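PDB 3ZZ1: beta-d-glucoside glucohydrolase from Hypocrea jecorina, which probably hydrolyses terminal, non-reducing beta-D-glucosyl residues with release of beta-D-glucose, a step of cellulose degradation. Local coordinates for residues A[107-112]-A[151-156]; A[393-398]-A[508-513]; A[451-456]-A[481-486]; A[614-619]-A[668-673]; A[626-631]-A[658-663]. All blocks are in the same frame, centred on the assembly; numbering follows the deposited sequence.

Contact 1: residues A[107-112]-A[151-156]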
# COMPACT_ATOMS: atom_id res chain seq x y z
N HIS A 107 -1.97 15.41 14.56
CA HIS A 107 -2.95 15.91 13.59
C HIS A 107 -2.85 15.23 12.22
O HIS A 107 -3.87 14.98 11.57
CB HIS A 107 -2.83 17.43 13.42
CG HIS A 107 -2.87 18.19 14.71
ND1 HIS A 107 -1.76 18.82 15.24
CD2 HIS A 107 -3.88 18.41 15.58
CE1 HIS A 107 -2.09 19.40 16.38
NE2 HIS A 107 -3.37 19.16 16.61
N VAL A 108 -1.63 14.95 11.78
CA VAL A 108 -1.41 14.42 10.44
C VAL A 108 -0.62 13.12 10.48
O VAL A 108 0.47 13.07 11.06
CB VAL A 108 -0.68 15.44 9.51
CG1 VAL A 108 -0.81 15.02 8.06
CG2 VAL A 108 -1.23 16.85 9.68
N ILE A 109 -1.18 12.07 9.89
CA ILE A 109 -0.48 10.80 9.71
C ILE A 109 0.05 10.70 8.28
O ILE A 109 -0.68 10.94 7.31
CB ILE A 109 -1.36 9.57 10.10
CG1 ILE A 109 -0.50 8.30 10.21
CG2 ILE A 109 -2.52 9.38 9.13
CD1 ILE A 109 0.46 8.29 11.39
N LEU A 110 1.33 10.36 8.16
CA LEU A 110 2.02 10.39 6.88
C LEU A 110 1.84 9.09 6.10
O LEU A 110 2.75 8.25 6.03
CB LEU A 110 3.49 10.77 7.07
CG LEU A 110 3.73 12.11 7.78
CD1 LEU A 110 5.22 12.36 8.00
CD2 LEU A 110 3.11 13.29 7.01
N GLY A 111 0.65 8.94 5.53
CA GLY A 111 0.23 7.75 4.80
C GLY A 111 -1.26 7.89 4.51
O GLY A 111 -1.89 8.81 5.03
N PRO A 112 -1.85 6.99 3.71
CA PRO A 112 -1.32 5.76 3.11
C PRO A 112 -0.51 5.97 1.82
O PRO A 112 -0.40 7.10 1.33
CB PRO A 112 -2.59 4.95 2.83
CG PRO A 112 -3.64 5.99 2.58
CD PRO A 112 -3.29 7.15 3.45
N VAL A 151 -12.23 9.66 11.77
CA VAL A 151 -11.84 9.82 13.17
C VAL A 151 -11.48 11.28 13.46
O VAL A 151 -11.48 11.70 14.62
CB VAL A 151 -10.64 8.88 13.51
CG1 VAL A 151 -10.13 9.13 14.93
CG2 VAL A 151 -11.04 7.43 13.33
N GLY A 152 -11.19 12.04 12.41
CA GLY A 152 -10.86 13.45 12.56
C GLY A 152 -9.36 13.67 12.52
O GLY A 152 -8.83 14.57 13.17
N VAL A 153 -8.69 12.83 11.73
CA VAL A 153 -7.24 12.89 11.55
C VAL A 153 -6.97 13.19 10.08
O VAL A 153 -7.72 12.74 9.21
CB VAL A 153 -6.58 11.54 11.95
CG1 VAL A 153 -5.08 11.54 11.66
CG2 VAL A 153 -6.85 11.23 13.41
N GLN A 154 -5.91 13.95 9.81
CA GLN A 154 -5.50 14.23 8.43
C GLN A 154 -4.65 13.09 7.88
O GLN A 154 -3.67 12.67 8.50
CB GLN A 154 -4.71 15.54 8.35
CG GLN A 154 -5.48 16.79 8.74
CD GLN A 154 -4.73 18.06 8.38
OE1 GLN A 154 -4.06 18.12 7.35
NE2 GLN A 154 -4.84 19.08 9.22
N ALA A 155 -5.03 12.59 6.70
CA ALA A 155 -4.23 11.59 5.99
C ALA A 155 -3.36 12.26 4.93
O ALA A 155 -3.68 13.36 4.45
CB ALA A 155 -5.13 10.54 5.35
N THR A 156 -2.27 11.60 4.56
CA THR A 156 -1.34 12.15 3.58
C THR A 156 -1.03 11.12 2.51
O THR A 156 -0.27 10.18 2.74
CB THR A 156 -0.02 12.62 4.25
OG1 THR A 156 -0.32 13.57 5.27
CG2 THR A 156 0.91 13.26 3.23
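Val-108 and Gln-154 form a parallel beta pair, their CA atoms 4.6 Å apart, with Gln-154 N donating to His-107 O at 2.9 Å and Ile-109 N to Gln-154 O at the same length. Both donors lie nearly in line with the acceptor carbonyl. After Ile-109 the chain makes an inverse gamma turn centred on Leu-110, followed by a cis peptide bond before Pro-112. A further backbone bond joins Thr-156 N to Gly-111 O at 2.9 Å, here from 42° above the carbonyl plane.

Thr-156 packs beside this turn. Its OG1, anti to the carbonyl carbon (chi1 -57°), comes to 3.2 Å from Val-108 CG1, the two side chains crossing at about a right angle, and gives a weak hydrogen bond to Ile-109 O. Val-108 CG2 lies against the carboxamide end of Gln-154, whose OE1 is bonded to Tyr-232 OH. Apolar contact is made by Ile-109 CG2 with Val-153 CG1 at 4.2 Å and by Pro-112 CD with Ala-155 CB at 4.3 Å; the same CB also lies near Gly-111 O.

The two are neighbouring parallel strands in the sheet of the N-terminal, TIM-barrel-like domain and are joined by a beta-alpha-beta connection through helix 134-150. That helix covers Ile-109, Pro-112 and Ala-155, while helix 87-103 packs on Ile-109 and Val-153. Strand 232-235 supplies Tyr-232 and Met-234 to the side of Val-108 and Thr-156, and the ladder extends through Gln-60 beside strand 108-109 and Ser-199 beside strand 154-160.

Contact 2: residues A[393-398]-A[508-513]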
# COMPACT_ATOMS: atom_id res chain seq x y z
N VAL A 393 3.99 -11.99 18.37
CA VAL A 393 3.69 -13.42 18.46
C VAL A 393 4.46 -14.18 17.38
O VAL A 393 4.06 -14.19 16.21
CB VAL A 393 2.17 -13.71 18.34
CG1 VAL A 393 1.89 -15.18 18.63
CG2 VAL A 393 1.37 -12.83 19.29
N ALA A 394 5.56 -14.82 17.78
CA ALA A 394 6.39 -15.60 16.86
C ALA A 394 5.67 -16.87 16.38
O ALA A 394 4.91 -17.48 17.14
CB ALA A 394 7.71 -15.96 17.52
N PRO A 395 5.89 -17.25 15.10
CA PRO A 395 5.31 -18.48 14.57
C PRO A 395 5.58 -19.70 15.46
O PRO A 395 4.65 -20.46 15.74
CB PRO A 395 6.02 -18.64 13.22
CG PRO A 395 6.31 -17.25 12.80
CD PRO A 395 6.62 -16.50 14.06
N TYR A 396 6.83 -19.86 15.92
CA TYR A 396 7.19 -21.02 16.75
C TYR A 396 6.38 -21.13 18.04
O TYR A 396 5.85 -22.19 18.35
CB TYR A 396 8.69 -21.05 17.09
CG TYR A 396 8.99 -22.05 18.20
CD1 TYR A 396 8.87 -23.43 17.98
CD2 TYR A 396 9.34 -21.62 19.48
CE1 TYR A 396 9.12 -24.35 19.00
CE2 TYR A 396 9.59 -22.52 20.51
CZ TYR A 396 9.48 -23.88 20.26
OH TYR A 396 9.74 -24.78 21.28
N ASP A 397 6.31 -20.03 18.79
CA ASP A 397 5.63 -20.01 20.08
C ASP A 397 4.15 -20.35 19.90
O ASP A 397 3.58 -21.11 20.69
CB ASP A 397 5.83 -18.65 20.77
CG ASP A 397 7.29 -18.40 21.18
OD1 ASP A 397 7.92 -19.33 21.73
OD2 ASP A 397 7.80 -17.28 20.96
N ALA A 398 3.54 -19.80 18.85
CA ALA A 398 2.14 -20.08 18.53
C ALA A 398 1.94 -21.52 18.06
O ALA A 398 0.96 -22.17 18.45
CB ALA A 398 1.62 -19.10 17.50
N GLN A 508 2.70 -7.74 14.30
CA GLN A 508 2.72 -8.33 15.65
C GLN A 508 1.92 -9.62 15.83
O GLN A 508 2.16 -10.36 16.79
CB GLN A 508 2.25 -7.28 16.68
CG GLN A 508 0.80 -6.86 16.52
CD GLN A 508 0.49 -5.53 17.19
OE1 GLN A 508 1.24 -4.56 17.07
NE2 GLN A 508 -0.64 -5.48 17.88
N GLU A 509 0.98 -9.89 14.93
CA GLU A 509 0.11 -11.07 15.05
C GLU A 509 0.56 -12.25 14.20
O GLU A 509 -0.21 -13.19 13.97
CB GLU A 509 -1.35 -10.69 14.74
CG GLU A 509 -2.06 -9.93 15.86
CD GLU A 509 -2.30 -10.77 17.11
OE1 GLU A 509 -2.61 -11.98 17.00
OE2 GLU A 509 -2.18 -10.22 18.22
N SER A 510 1.81 -12.21 13.75
CA SER A 510 2.38 -13.26 12.89
C SER A 510 1.94 -14.69 13.24
O SER A 510 1.29 -15.36 12.42
CB SER A 510 3.91 -13.18 12.90
OG SER A 510 4.47 -14.20 12.09
N GLY A 511 2.30 -15.14 14.44
CA GLY A 511 2.09 -16.53 14.84
C GLY A 511 0.64 -16.96 14.95
O GLY A 511 0.28 -18.05 14.49
N ASN A 512 -0.20 -16.12 15.55
CA ASN A 512 -1.62 -16.41 15.70
C ASN A 512 -2.30 -16.55 14.35
O ASN A 512 -3.05 -17.51 14.13
CB ASN A 512 -2.32 -15.33 16.53
CG ASN A 512 -1.94 -15.37 18.00
OD1 ASN A 512 -1.56 -16.42 18.53
ND2 ASN A 512 -2.04 -14.23 18.67
N ALA A 513 -2.03 -15.60 13.46
CA ALA A 513 -2.57 -15.61 12.10
C ALA A 513 -2.22 -16.89 11.34
O ALA A 513 -3.08 -17.45 10.64
CB ALA A 513 -2.06 -14.40 11.34
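Val-393 and Gly-511 bring together the N-terminal ends of two helices, 395-404 and 510-518, in the C-terminal alpha/beta domain of this family 3 enzyme.

Two backbone hydrogen bonds hold the chains, and Val-393 supplies one partner to each. Its N-H points almost straight at Gln-508 O, 2.9 Å away with 171° at the hydrogen. Its carbonyl oxygen receives Gly-511 N at 2.7 Å, a more bent bond that gives an acceptor to an amide in the first turn of helix 510-518, where the helix itself offers none.

Close backbone packing follows from the glycine. Gly-511 has no side chain, and Pro-395 CA approaches its CA to 3.8 Å. One turn further on, Ala-398 CB rests on the Gly-511 peptide, 3.5 Å from its O. The Pro-395 ring lies by Ser-510, with Pro-395 CG 3.6 Å from Ser-510 OG. Leu-514 and Val-515 of helix 510-518 continue this packing against Pro-395 and Ala-398.

Val-393 and Asn-512 are in van der Waals contact. The two side chains cross at about a right angle. With CG1 anti to the backbone N (chi1 -172°), the valine presents both methyls to the carboxamide, Val-393 CG1 at 3.7 Å from Asn-512 OD1 and CG2 near ND2.

The carboxamide is fixed in turn by a hydrogen bond within its own segment. Glu-509, at the N-cap position, also binds Tyr-391 OH through OE2, while Asn-512 ND2 meets Glu-509 OE1 at 2.9 Å on the syn side, 24° out of the carboxylate plane, with the oxygen in the Asn-512 amide plane.

Contact 3: residues A[451-456]-A[481-486]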
# COMPACT_ATOMS: atom_id res chain seq x y z
N GLY A 451 18.26 -0.97 0.16
CA GLY A 451 16.89 -0.49 0.26
C GLY A 451 16.06 -1.36 -0.64
O GLY A 451 15.27 -2.18 -0.16
N ASP A 452 16.24 -1.18 -1.95
CA ASP A 452 15.79 -2.14 -2.94
C ASP A 452 16.54 -3.46 -2.70
O ASP A 452 17.64 -3.46 -2.12
CB ASP A 452 16.08 -1.64 -4.36
CG ASP A 452 15.60 -0.21 -4.60
OD1 ASP A 452 14.39 0.07 -4.46
OD2 ASP A 452 16.44 0.63 -4.96
N ARG A 453 15.95 -4.57 -3.13
CA ARG A 453 16.60 -5.88 -3.03
C ARG A 453 17.60 -6.09 -4.16
O ARG A 453 17.37 -5.65 -5.30
CB ARG A 453 15.56 -7.01 -3.03
CG ARG A 453 14.60 -7.00 -1.84
CD ARG A 453 13.68 -8.21 -1.84
NE ARG A 453 12.50 -8.04 -2.70
CZ ARG A 453 11.77 -9.04 -3.18
NH1 ARG A 453 12.09 -10.31 -2.91
NH2 ARG A 453 10.72 -8.78 -3.96
N ASN A 454 18.70 -6.76 -3.84
CA ASN A 454 19.70 -7.16 -4.83
C ASN A 454 19.20 -8.27 -5.75
O ASN A 454 19.57 -8.34 -6.93
CB ASN A 454 20.98 -7.62 -4.13
CG ASN A 454 21.71 -6.49 -3.45
OD1 ASN A 454 21.66 -5.34 -3.90
ND2 ASN A 454 22.42 -6.80 -2.38
N ASN A 455 18.35 -9.14 -5.22
CA ASN A 455 17.81 -10.26 -5.99
C ASN A 455 16.47 -10.71 -5.45
O ASN A 455 15.99 -10.19 -4.43
CB ASN A 455 18.81 -11.42 -6.00
CG ASN A 455 19.20 -11.87 -4.62
OD1 ASN A 455 18.35 -12.26 -3.82
ND2 ASN A 455 20.49 -11.82 -4.32
N LEU A 456 15.87 -11.69 -6.12
CA LEU A 456 14.58 -12.21 -5.73
C LEU A 456 14.70 -13.59 -5.05
O LEU A 456 13.77 -14.40 -5.09
CB LEU A 456 13.62 -12.24 -6.93
CG LEU A 456 13.35 -10.89 -7.63
CD1 LEU A 456 12.52 -11.09 -8.89
CD2 LEU A 456 12.69 -9.87 -6.71
N HIS A 481 7.71 -15.30 4.71
CA HIS A 481 7.36 -13.94 5.08
C HIS A 481 8.22 -12.98 4.27
O HIS A 481 9.45 -13.01 4.36
CB HIS A 481 7.54 -13.70 6.59
CG HIS A 481 6.55 -14.45 7.43
ND1 HIS A 481 6.84 -15.67 8.00
CD2 HIS A 481 5.29 -14.15 7.80
CE1 HIS A 481 5.79 -16.10 8.69
NE2 HIS A 481 4.83 -15.19 8.58
N SER A 482 7.59 -12.13 3.47
CA SER A 482 8.32 -11.37 2.46
C SER A 482 7.69 -10.04 2.06
O SER A 482 6.46 -9.92 1.97
CB SER A 482 8.51 -12.23 1.21
OG SER A 482 9.36 -11.58 0.28
N VAL A 483 8.56 -9.07 1.82
CA VAL A 483 8.21 -7.74 1.31
C VAL A 483 7.75 -7.75 -0.15
O VAL A 483 7.27 -6.74 -0.66
CB VAL A 483 9.41 -6.78 1.41
CG1 VAL A 483 9.68 -6.40 2.86
CG2 VAL A 483 10.65 -7.39 0.76
N GLY A 484 7.92 -8.88 -0.83
CA GLY A 484 7.57 -8.99 -2.24
C GLY A 484 7.92 -10.33 -2.85
O GLY A 484 8.39 -11.24 -2.15
N ALA A 485 7.71 -10.44 -4.16
CA ALA A 485 7.94 -11.68 -4.91
C ALA A 485 9.32 -12.27 -4.70
O ALA A 485 10.32 -11.56 -4.66
CB ALA A 485 7.68 -11.46 -6.39
N ILE A 486 9.35 -13.59 -4.55
CA ILE A 486 10.56 -14.38 -4.48
C ILE A 486 10.40 -15.45 -5.55
O ILE A 486 9.31 -15.97 -5.74
CB ILE A 486 10.70 -15.07 -3.10
CG1 ILE A 486 11.06 -14.05 -2.02
CG2 ILE A 486 11.71 -16.23 -3.12
CD1 ILE A 486 10.77 -14.54 -0.61
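Arg-453 grips the carbonyl oxygen of Ala-485 with both terminal nitrogens, two hydrogen bonds, end-on, that converge on one acceptor and join two loops of the C-terminal alpha/beta domain, one following strand 430-437 and the other strand 476-482.

The side chain sets out from a CB directed at segment 481-486 and touches Ala-437 of strand 430-437. A bend about CG-CD (chi3 -83°) sets the direction of NE and the flat end. CD comes within 4.1 Å of Val-483 CG2, and the same methyl lies beside NE, over one face of the guanidinium. CZ faces Ala-485 O, which NH1 reaches at 2.8 Å and NH2 at 2.9 Å, the oxygen staying near the guanidinium plane. NH2 has a second acceptor in Pro-121 O of the N-terminal domain, and thus the arginine also spans the two domains. Gly-484 N lies over the face shared with Val-483, whereas Leu-456 CD2 stands 3.4 Å above the opposite one, toward the rim. Ile-486 CG1 is at the edge, near NH1.

Alongside the arginine, Leu-456 O meets Ile-486 CA through a CA-H...O contact of 3.3 Å, and Ile-486 CG2 packs on the same oxygen. The bend in the second loop is fastened from within: Ser-482 OG donates to Gly-484 O at 2.6 Å, on a lone pair in the carbonyl plane.

Contact 4: residues A[614-619]-A[668-673]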
# COMPACT_ATOMS: atom_id res chain seq x y z
N VAL A 614 -21.72 3.83 -13.82
CA VAL A 614 -22.35 3.76 -15.13
C VAL A 614 -22.78 2.34 -15.49
O VAL A 614 -23.54 2.14 -16.43
CB VAL A 614 -21.42 4.29 -16.25
CG1 VAL A 614 -21.24 5.79 -16.15
CG2 VAL A 614 -20.07 3.59 -16.21
N ALA A 615 -22.28 1.36 -14.73
CA ALA A 615 -22.56 -0.05 -14.99
C ALA A 615 -22.43 -0.92 -13.74
O ALA A 615 -21.81 -0.52 -12.74
CB ALA A 615 -21.66 -0.58 -16.10
N THR A 616 -23.01 -2.12 -13.81
CA THR A 616 -23.00 -3.08 -12.71
C THR A 616 -22.84 -4.49 -13.26
O THR A 616 -23.62 -4.93 -14.12
CB THR A 616 -24.30 -2.98 -11.87
OG1 THR A 616 -24.48 -1.64 -11.40
CG2 THR A 616 -24.26 -3.93 -10.67
N VAL A 617 -21.82 -5.19 -12.80
CA VAL A 617 -21.58 -6.57 -13.19
C VAL A 617 -21.78 -7.47 -11.97
O VAL A 617 -21.24 -7.20 -10.89
CB VAL A 617 -20.17 -6.78 -13.82
CG1 VAL A 617 -19.94 -8.23 -14.20
CG2 VAL A 617 -20.00 -5.91 -15.06
N THR A 618 -22.56 -8.54 -12.17
CA THR A 618 -22.95 -9.46 -11.10
C THR A 618 -22.65 -10.92 -11.47
O THR A 618 -22.85 -11.33 -12.62
CB THR A 618 -24.46 -9.31 -10.78
OG1 THR A 618 -24.72 -7.97 -10.33
CG2 THR A 618 -24.89 -10.28 -9.72
N VAL A 619 -22.15 -11.68 -10.50
CA VAL A 619 -21.98 -13.13 -10.62
C VAL A 619 -22.41 -13.80 -9.32
O VAL A 619 -22.39 -13.18 -8.26
CB VAL A 619 -20.51 -13.57 -10.90
CG1 VAL A 619 -20.14 -13.34 -12.35
CG2 VAL A 619 -19.52 -12.87 -9.96
N THR A 668 -21.08 -8.33 -6.50
CA THR A 668 -21.50 -7.17 -7.27
C THR A 668 -20.31 -6.26 -7.55
O THR A 668 -19.66 -5.78 -6.62
CB THR A 668 -22.60 -6.38 -6.51
OG1 THR A 668 -23.75 -7.21 -6.34
CG2 THR A 668 -23.00 -5.11 -7.27
N PHE A 669 -20.03 -6.03 -8.82
CA PHE A 669 -18.98 -5.10 -9.22
C PHE A 669 -19.60 -3.84 -9.81
O PHE A 669 -20.18 -3.87 -10.90
CB PHE A 669 -18.01 -5.74 -10.22
CG PHE A 669 -17.57 -7.13 -9.84
CD1 PHE A 669 -16.63 -7.32 -8.83
CD2 PHE A 669 -18.10 -8.24 -10.49
CE1 PHE A 669 -16.22 -8.61 -8.48
CE2 PHE A 669 -17.70 -9.53 -10.14
CZ PHE A 669 -16.76 -9.71 -9.13
N ASN A 670 -19.48 -2.74 -9.08
CA ASN A 670 -19.94 -1.44 -9.57
C ASN A 670 -18.87 -0.76 -10.41
O ASN A 670 -17.73 -0.58 -9.96
CB ASN A 670 -20.38 -0.55 -8.40
CG ASN A 670 -21.60 -1.10 -7.68
OD1 ASN A 670 -22.52 -1.62 -8.32
ND2 ASN A 670 -21.61 -0.99 -6.36
N ILE A 671 -19.25 -0.38 -11.63
CA ILE A 671 -18.32 0.18 -12.59
C ILE A 671 -18.51 1.69 -12.74
O ILE A 671 -19.56 2.15 -13.19
CB ILE A 671 -18.42 -0.53 -13.95
CG1 ILE A 671 -18.07 -2.02 -13.80
CG2 ILE A 671 -17.52 0.14 -14.99
CD1 ILE A 671 -18.21 -2.83 -15.06
N ARG A 672 -17.48 2.44 -12.34
CA ARG A 672 -17.47 3.89 -12.47
C ARG A 672 -17.12 4.25 -13.91
O ARG A 672 -16.54 3.43 -14.63
CB ARG A 672 -16.45 4.52 -11.51
CG ARG A 672 -16.63 4.11 -10.04
CD ARG A 672 -15.39 4.44 -9.21
NE ARG A 672 -14.19 3.78 -9.72
CZ ARG A 672 -13.01 3.73 -9.09
NH1 ARG A 672 -12.85 4.29 -7.90
NH2 ARG A 672 -11.99 3.11 -9.66
N ARG A 673 -17.45 5.47 -14.32
CA ARG A 673 -17.12 5.91 -15.67
C ARG A 673 -15.63 5.75 -15.98
O ARG A 673 -15.26 5.31 -17.08
CB ARG A 673 -17.57 7.34 -15.93
CG ARG A 673 -17.30 7.75 -17.37
CD ARG A 673 -17.68 9.17 -17.69
NE ARG A 673 -17.44 9.43 -19.11
CZ ARG A 673 -18.27 9.07 -20.09
NH1 ARG A 673 -19.41 8.44 -19.80
NH2 ARG A 673 -17.97 9.33 -21.35
O HOH W 1 -25.83 -6.73 -7.89
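Val-617 and Phe-669 are a hydrogen-bonded pair of an antiparallel ladder, joined by Val-617 N to Phe-669 O at 2.8 Å and Phe-669 N to Val-617 O at 2.7 Å. Further along, Val-614 and Ala-615 both face Ile-671 in a classic beta bulge. Ile-671 O accepts both amides, Val-614 N at 2.8 Å and Ala-615 N at 3.2 Å, and Ile-671 N returns a bond to Ala-615 O.

The apolar contacts lie on the face of Ala-615, Val-617, Phe-669 and Ile-671. Val-617 CG2 meets Ile-671 CD1 at 3.6 Å, Val-617 CG1 leans on Phe-669 CD2, and Val-619 CG2 reaches Phe-669 CE2 at 3.8 Å.

Polar side chains occupy the other face. Thr-618 and Thr-668 run side by side, their OG1 atoms bridged by one water, 2.6 Å from Thr-668 OG1. Thr-616 CG2 touches Thr-668 CG2 at 3.8 Å.

Strand 613-623 is the middle one of three in this sheet of the fibronectin type III-like domain, between strands 582-591 and 664-672. The apolar face packs on the second sheet, with Phe-669 and Ile-671 on strand 629-638 and Val-617 and Val-619 on strand 691-698.

Contact 5: residues A[626-631]-A[658-663]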
# COMPACT_ATOMS: atom_id res chain seq x y z
N GLN A 626 -15.84 -28.91 0.57
CA GLN A 626 -16.15 -29.61 1.81
C GLN A 626 -16.19 -28.73 3.05
O GLN A 626 -16.85 -29.08 4.03
CB GLN A 626 -15.14 -30.74 2.06
CG GLN A 626 -14.88 -31.63 0.88
CD GLN A 626 -13.65 -32.49 1.09
OE1 GLN A 626 -12.58 -32.21 0.55
NE2 GLN A 626 -13.79 -33.54 1.90
N VAL A 627 -15.46 -27.61 3.04
CA VAL A 627 -15.34 -26.76 4.22
C VAL A 627 -15.69 -25.30 3.94
O VAL A 627 -15.78 -24.89 2.78
CB VAL A 627 -13.91 -26.84 4.87
CG1 VAL A 627 -13.60 -28.26 5.36
CG2 VAL A 627 -12.84 -26.35 3.90
N THR A 628 -15.86 -24.53 5.01
CA THR A 628 -16.14 -23.10 4.92
C THR A 628 -14.92 -22.36 4.38
O THR A 628 -13.78 -22.69 4.73
CB THR A 628 -16.59 -22.55 6.30
OG1 THR A 628 -17.80 -23.21 6.70
CG2 THR A 628 -16.83 -21.04 6.27
N GLY A 629 -15.15 -21.38 3.51
CA GLY A 629 -14.06 -20.58 2.96
C GLY A 629 -14.56 -19.30 2.33
O GLY A 629 -15.71 -19.22 1.89
N ALA A 630 -13.68 -18.30 2.28
CA ALA A 630 -13.99 -17.04 1.63
C ALA A 630 -13.34 -17.00 0.25
O ALA A 630 -12.18 -17.39 0.09
CB ALA A 630 -13.53 -15.86 2.49
N GLU A 631 -14.09 -16.53 -0.74
CA GLU A 631 -13.58 -16.41 -2.11
C GLU A 631 -13.47 -14.96 -2.55
O GLU A 631 -14.37 -14.15 -2.30
CB GLU A 631 -14.47 -17.19 -3.09
CG GLU A 631 -14.19 -16.94 -4.58
CD GLU A 631 -12.85 -17.50 -5.07
OE1 GLU A 631 -11.94 -17.73 -4.25
OE2 GLU A 631 -12.71 -17.71 -6.28
N ASN A 658 -17.59 -14.85 2.13
CA ASN A 658 -17.44 -16.03 2.97
C ASN A 658 -18.62 -16.96 2.73
O ASN A 658 -19.78 -16.53 2.77
CB ASN A 658 -17.35 -15.65 4.46
CG ASN A 658 -17.02 -16.84 5.34
OD1 ASN A 658 -17.91 -17.59 5.78
ND2 ASN A 658 -15.74 -17.02 5.63
N LEU A 659 -18.33 -18.21 2.43
CA LEU A 659 -19.36 -19.18 2.13
C LEU A 659 -19.10 -20.50 2.86
O LEU A 659 -18.01 -21.07 2.76
CB LEU A 659 -19.46 -19.42 0.62
CG LEU A 659 -19.72 -18.24 -0.34
CD1 LEU A 659 -19.18 -18.58 -1.72
CD2 LEU A 659 -21.19 -17.86 -0.41
N THR A 660 -20.10 -20.97 3.60
CA THR A 660 -20.09 -22.33 4.13
C THR A 660 -20.40 -23.31 2.98
O THR A 660 -20.85 -22.88 1.91
CB THR A 660 -21.11 -22.49 5.28
OG1 THR A 660 -22.42 -22.13 4.83
CG2 THR A 660 -20.71 -21.60 6.47
N PRO A 661 -20.15 -24.63 3.17
CA PRO A 661 -20.50 -25.57 2.10
C PRO A 661 -21.97 -25.47 1.64
O PRO A 661 -22.88 -25.45 2.46
CB PRO A 661 -20.22 -26.93 2.73
CG PRO A 661 -19.10 -26.64 3.68
CD PRO A 661 -19.42 -25.30 4.26
N GLY A 662 -22.18 -25.37 0.32
CA GLY A 662 -23.52 -25.28 -0.25
C GLY A 662 -24.13 -23.89 -0.22
O GLY A 662 -25.24 -23.68 -0.72
N GLN A 663 -23.42 -22.93 0.38
CA GLN A 663 -23.88 -21.55 0.43
C GLN A 663 -23.60 -20.86 -0.89
O GLN A 663 -22.54 -21.06 -1.49
CB GLN A 663 -23.22 -20.78 1.58
CG GLN A 663 -23.87 -19.41 1.87
CD GLN A 663 -23.16 -18.62 2.97
OE1 GLN A 663 -22.35 -19.16 3.73
NE2 GLN A 663 -23.47 -17.33 3.06
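Thr-628 meets Asn-658 and Thr-660 through a first torsion (chi1 -62°) that sets its CG2 anti to the backbone N and its OG1 beside it. Thr-628 CG2 therefore reaches Asn-658 OD1 at 3.6 Å, and Thr-628 OG1 lies against Thr-660 CG2 at 3.3 Å. Asn-658 has its own CG anti to the backbone N (chi1 -173°), bringing its carboxamide to Thr-628 and Ala-630, with ND2 near Ala-630 CB.

The backbones pair antiparallel. Gly-629 and Leu-659 exchange hydrogen bonds, Gly-629 N to Leu-659 O at 3.0 Å and Leu-659 N to Gly-629 O at 2.9 Å. At the next pair, which is not hydrogen-bonded, the CA atoms of Ala-630 and Asn-658 come to 3.8 Å.

The second strand then ends in a type II turn from Thr-660 to Gln-663, with Gly-662 at positive phi. Pro-661 CG rests on Gln-626 O at 3.3 Å. The Gln-663 side chain folds back, and its OE1 accepts Thr-660 N at 2.9 Å and, from the opposite face of the amide plane, Thr-660 OG1, so that two hydrogen bonds span the turn.

The pairing closes the open end of the hairpin of strands 629-638 and 650-659 in the fibronectin type III-like domain. Asn-623, at the end of strand 613-623, bonds Val-627 O and Leu-659 O through ND2, and Leu-659 packs on Ile-621 of that strand and on Phe-582 of strand 582-591.

Contacts 1, 2 and 3 are buried, whereas contacts 4 and 5 are partly exposed. Contact 1 joins parallel strands of the N-terminal domain. Contacts 2 and 3 share the C-terminal alpha/beta domain and touch, Ser-510 OG lying 3.7 Å from His-481 NE2, but one is close helix-end packing around a glycine and the other a charged side chain gripping a loop carbonyl. Contacts 4 and 5 belong to the two facing sheets of the fibronectin type III-like domain, and their strands follow one another in the chain. Both are antiparallel, yet contact 4 has an apolar inner face and contact 5 a largely exposed set of threonine, asparagine and proline contacts.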